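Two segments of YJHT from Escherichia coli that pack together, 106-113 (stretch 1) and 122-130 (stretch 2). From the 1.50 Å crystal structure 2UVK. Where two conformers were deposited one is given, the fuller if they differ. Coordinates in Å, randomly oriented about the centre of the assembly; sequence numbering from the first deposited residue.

Stretch 1 106-113: PMGMAGHV
Stretch 2 (122-130) YVTGGVNQN

The contact begins as a short antiparallel pairing and continues into close-packed loops bridged by three waters. Val113 (phi/psi -112/164) faces Thr124 (-148/166) as a hydrogen-bonded pair, CA to CA 5.7 Å: Val113 N donates to Thr124 O at 2.9 Å and 166°, whereas the return bond, Thr124 N to Val113 O, is weak at 3.5 Å. Val113 O also receives the CA of Val123 at 3.4 Å in a CA-H...O contact. Further along, Val127 N donates to Ala110 O at 3.0 Å and 162°, tying together the loops beyond the paired strands.

Between these anchors the backbones come close along a run of glycines. Gly126 CA lies 3.2 Å from Ala110 O, and a CB there would sit equally tight against that oxygen. Gly126 (111/159) and Gly111 (88/0) adopt angles that demand glycine on their own; Gly125 (81/178) favours it. Beyond the second anchor, Gly108 (-56/157) is dictated by packing instead: its CB would fall 2.9 Å from Gln129 CB, a clash.

Water adds bridges alongside and beyond the direct bonds. Water 1 accepts from Ala110 N (2.9 Å) and lies 2.7 Å from both Gly108 O and Val127 O. Water 2 accepts from Gly108 N (3.2 Å) and Gln129 N (3.1 Å), while water 3 donates to Gly108 O (2.9 Å) and Gly125 O (2.7 Å).

Side chains supply apolar packing. Val113 (m) and Thr124 (t) share a sheet face, their CG2 atoms 3.7 Å apart. Val123 (t) brings CG1 to 4.0 Å from selenomethionine Met109 SE (chi m, t, m) and, obliquely, to 3.9 Å from His112 CD2 (chi1 p, chi2 -55°). Ala110 CB meets Val127 CG2 (chi1 m) at 4.3 Å. Gln129 (p, t, chi3 -23°), opening the helix after N-cap Asn128, points its CA-to-CB bond toward stretch 1.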

ATOM      1  N   PRO B 106      -0.454   5.041   5.810  1.00 10.88           N
ATOM      2  CA  PRO B 106      -0.253   3.685   5.332  1.00 10.65           C
ATOM      3  C   PRO B 106       0.051   3.549   3.851  1.00 10.92           C
ATOM      4  O   PRO B 106       0.544   2.488   3.425  1.00 12.99           O
ATOM      5  CB  PRO B 106      -1.565   2.983   5.697  1.00 11.87           C
ATOM      6  CG  PRO B 106      -2.533   4.069   5.789  1.00 12.68           C
ATOM      7  CD  PRO B 106      -1.802   5.196   6.400  1.00 10.89           C
HETATM    8  N   MSE B 107      -0.246   4.589   3.083  0.50 10.64           N
HETATM    9  CA  MSE B 107       0.063   4.621   1.651  0.50 10.45           C
HETATM   10  C   MSE B 107       0.788   5.916   1.305  0.50  9.99           C
HETATM   11  O   MSE B 107       0.505   6.970   1.881  0.50  9.67           O
HETATM   12  CB  MSE B 107      -1.225   4.493   0.821  0.50 12.16           C
HETATM   13  CG  MSE B 107      -1.689   3.038   0.536  0.50 16.14           C
HETATM   14 SE   MSE B 107      -2.559   2.122   2.027  0.50 27.13          SE
HETATM   15  CE  MSE B 107      -4.241   3.130   2.106  0.50 26.05           C
ATOM     16  N   GLY B 108       1.737   5.849   0.371  1.00  9.28           N
ATOM     17  CA  GLY B 108       2.276   7.053  -0.179  1.00  8.78           C
ATOM     18  C   GLY B 108       1.131   7.877  -0.743  1.00  8.12           C
ATOM     19  O   GLY B 108       0.063   7.341  -1.067  1.00  8.73           O
HETATM   20  N   MSE B 109       1.338   9.180  -0.867  1.00  8.31           N
HETATM   21  CA  MSE B 109       0.302  10.115  -1.288  1.00  8.87           C
HETATM   22  C   MSE B 109       0.820  11.041  -2.376  1.00  8.04           C
HETATM   23  O   MSE B 109       1.486  12.037  -2.098  1.00  9.22           O
HETATM   24  CB  MSE B 109      -0.151  10.909  -0.066  1.00  9.86           C
HETATM   25  CG  MSE B 109      -0.837  10.037   0.951  1.00  9.77           C
HETATM   26 SE   MSE B 109      -1.438  11.058   2.530  1.00 16.54          SE
HETATM   27  CE  MSE B 109       0.316  11.380   3.333  1.00 10.04           C
ATOM     28  N   ALA B 110       0.549  10.686  -3.630  1.00  8.00           N
ATOM     29  CA  ALA B 110       0.770  11.551  -4.790  1.00  7.71           C
ATOM     30  C   ALA B 110      -0.264  11.278  -5.842  1.00  8.60           C
ATOM     31  O   ALA B 110      -0.370  10.138  -6.277  1.00  9.17           O
ATOM     32  CB  ALA B 110       2.184  11.372  -5.387  1.00  9.74           C
ATOM     33  N   GLY B 111      -1.027  12.314  -6.204  1.00  8.75           N
ATOM     34  CA  GLY B 111      -2.210  12.133  -7.024  1.00  8.89           C
ATOM     35  C   GLY B 111      -3.450  11.850  -6.196  1.00  9.14           C
ATOM     36  O   GLY B 111      -4.535  11.653  -6.739  1.00 10.12           O
ATOM     37  N   HIS B 112      -3.280  11.811  -4.888  1.00  8.63           N
ATOM     38  CA  HIS B 112      -4.386  11.691  -3.949  1.00  8.85           C
ATOM     39  C   HIS B 112      -5.208  12.983  -3.937  1.00  9.67           C
ATOM     40  O   HIS B 112      -4.792  14.058  -4.405  1.00  9.14           O
ATOM     41  CB  HIS B 112      -3.855  11.388  -2.557  1.00  9.30           C
ATOM     42  CG  HIS B 112      -2.902  12.417  -2.043  1.00  8.69           C
ATOM     43  ND1 HIS B 112      -1.766  12.798  -2.735  1.00  9.60           N
ATOM     44  CD2 HIS B 112      -2.919  13.155  -0.903  1.00  8.76           C
ATOM     45  CE1 HIS B 112      -1.142  13.739  -2.048  1.00  9.10           C
ATOM     46  NE2 HIS B 112      -1.813  13.960  -0.928  1.00  8.62           N
ATOM     47  N   VAL B 113      -6.395  12.859  -3.351  1.00  9.20           N
ATOM     48  CA  VAL B 113      -7.177  14.030  -2.987  1.00  9.96           C
ATOM     49  C   VAL B 113      -7.224  14.125  -1.464  1.00  9.84           C
ATOM     50  O   VAL B 113      -6.912  13.166  -0.757  1.00 10.55           O
ATOM     51  CB  VAL B 113      -8.616  13.968  -3.560  1.00 10.22           C
ATOM     52  CG1 VAL B 113      -8.582  14.015  -5.090  1.00 10.73           C
ATOM     53  CG2 VAL B 113      -9.377  12.778  -2.997  1.00 12.19           C
ATOM     54  N   TYR B 122      -9.532  13.610   5.215  1.00 12.17           N
ATOM     55  CA  TYR B 122      -9.793  12.355   4.536  1.00 12.40           C
ATOM     56  C   TYR B 122      -9.014  12.354   3.229  1.00 11.40           C
ATOM     57  O   TYR B 122      -9.011  13.346   2.497  1.00 10.93           O
ATOM     58  CB  TYR B 122     -11.281  12.233   4.226  1.00 13.52           C
ATOM     59  CG  TYR B 122     -12.122  11.821   5.412  1.00 14.26           C
ATOM     60  CD1 TYR B 122     -12.592  10.525   5.543  1.00 14.36           C
ATOM     61  CD2 TYR B 122     -12.442  12.729   6.396  1.00 15.70           C
ATOM     62  CE1 TYR B 122     -13.388  10.139   6.634  1.00 16.61           C
ATOM     63  CE2 TYR B 122     -13.194  12.354   7.485  1.00 16.67           C
ATOM     64  CZ  TYR B 122     -13.648  11.053   7.607  1.00 15.72           C
ATOM     65  OH  TYR B 122     -14.458  10.707   8.700  1.00 18.34           O
ATOM     66  N   VAL B 123      -8.392  11.206   2.952  1.00 10.69           N
ATOM     67  CA  VAL B 123      -7.481  11.027   1.798  1.00 10.50           C
ATOM     68  C   VAL B 123      -7.876   9.774   1.024  1.00  9.96           C
ATOM     69  O   VAL B 123      -8.140   8.729   1.613  1.00 11.05           O
ATOM     70  CB  VAL B 123      -6.023  10.872   2.283  1.00 10.76           C
ATOM     71  CG1 VAL B 123      -5.097  10.550   1.108  1.00 11.18           C
ATOM     72  CG2 VAL B 123      -5.559  12.138   3.028  1.00 12.13           C
ATOM     73  N   THR B 124      -7.948   9.891  -0.293  1.00  9.60           N
ATOM     74  CA  THR B 124      -8.073   8.698  -1.144  1.00 10.20           C
ATOM     75  C   THR B 124      -7.369   8.974  -2.451  1.00  9.46           C
ATOM     76  O   THR B 124      -7.010  10.121  -2.738  1.00  9.28           O
ATOM     77  CB  THR B 124      -9.544   8.266  -1.351  1.00 11.26           C
ATOM     78  OG1 THR B 124      -9.570   6.970  -1.953  1.00 13.26           O
ATOM     79  CG2 THR B 124     -10.327   9.273  -2.139  1.00 12.00           C
ATOM     80  N   GLY B 125      -7.148   7.907  -3.214  1.00  9.08           N
ATOM     81  CA  GLY B 125      -6.456   8.034  -4.493  1.00  9.72           C
ATOM     82  C   GLY B 125      -4.949   8.098  -4.362  1.00  9.86           C
ATOM     83  O   GLY B 125      -4.388   8.089  -3.272  1.00 10.08           O
ATOM     84  N   GLY B 126      -4.318   8.177  -5.514  1.00  8.94           N
ATOM     85  CA  GLY B 126      -2.879   8.281  -5.599  1.00  9.48           C
ATOM     86  C   GLY B 126      -2.219   7.053  -6.173  1.00  9.03           C
ATOM     87  O   GLY B 126      -2.768   5.931  -6.150  1.00  9.45           O
ATOM     88  N   VAL B 127      -1.004   7.267  -6.658  1.00  9.44           N
ATOM     89  CA  VAL B 127      -0.205   6.178  -7.205  1.00  8.81           C
ATOM     90  C   VAL B 127       0.246   5.227  -6.089  1.00  8.50           C
ATOM     91  O   VAL B 127       0.187   5.557  -4.895  1.00  9.22           O
ATOM     92  CB  VAL B 127       1.034   6.736  -7.921  1.00  8.86           C
ATOM     93  CG1 VAL B 127       0.638   7.708  -9.019  1.00  9.57           C
ATOM     94  CG2 VAL B 127       2.042   7.362  -6.913  1.00  9.61           C
ATOM     95  N   ASN B 128       0.766   4.066  -6.470  1.00  8.52           N
ATOM     96  CA  ASN B 128       1.358   3.120  -5.549  1.00  8.91           C
ATOM     97  C   ASN B 128       2.816   3.520  -5.324  1.00  8.53           C
ATOM     98  O   ASN B 128       3.577   3.689  -6.288  1.00  8.53           O
ATOM     99  CB  ASN B 128       1.311   1.702  -6.129  1.00  9.55           C
ATOM    100  CG  ASN B 128       1.983   0.689  -5.271  1.00  9.31           C
ATOM    101  OD1 ASN B 128       3.186   0.414  -5.446  1.00 10.33           O
ATOM    102  ND2 ASN B 128       1.233   0.093  -4.326  1.00 11.63           N
ATOM    103  N   GLN B 129       3.212   3.642  -4.071  1.00  9.01           N
ATOM    104  CA  GLN B 129       4.554   4.166  -3.802  1.00  9.11           C
ATOM    105  C   GLN B 129       5.638   3.248  -4.357  1.00  8.60           C
ATOM    106  O   GLN B 129       6.626   3.742  -4.902  1.00  9.08           O
ATOM    107  CB  GLN B 129       4.748   4.412  -2.334  1.00 12.05           C
ATOM    108  CG  GLN B 129       4.902   3.275  -1.487  1.00 15.99           C
ATOM    109  CD  GLN B 129       4.707   3.625  -0.008  1.00 19.07           C
ATOM    110  OE1 GLN B 129       4.864   4.807   0.407  1.00 16.59           O
ATOM    111  NE2 GLN B 129       4.345   2.608   0.795  1.00 22.52           N
ATOM    112  N   ASN B 130       5.492   1.939  -4.179  1.00  8.55           N
ATOM    113  CA  ASN B 130       6.547   1.027  -4.638  1.00  8.89           C
ATOM    114  C   ASN B 130       6.692   1.022  -6.166  1.00  8.64           C
ATOM    115  O   ASN B 130       7.812   0.955  -6.688  1.00  9.03           O
ATOM    116  CB  ASN B 130       6.331  -0.396  -4.114  1.00 10.09           C
ATOM    117  CG  ASN B 130       6.683  -0.541  -2.644  1.00 10.35           C
ATOM    118  OD1 ASN B 130       7.301   0.346  -2.076  1.00 13.63           O
ATOM    119  ND2 ASN B 130       6.307  -1.664  -2.020  1.00 11.72           N
TER
HETATM  120  O   HOH W   1      -0.369   7.927  -3.697  1.00  9.55           O
HETATM  121  O   HOH W   2       1.435   3.261  -1.571  1.00 10.51           O
HETATM  122  O   HOH W   3      -2.853   7.677  -1.042  1.00 14.69           O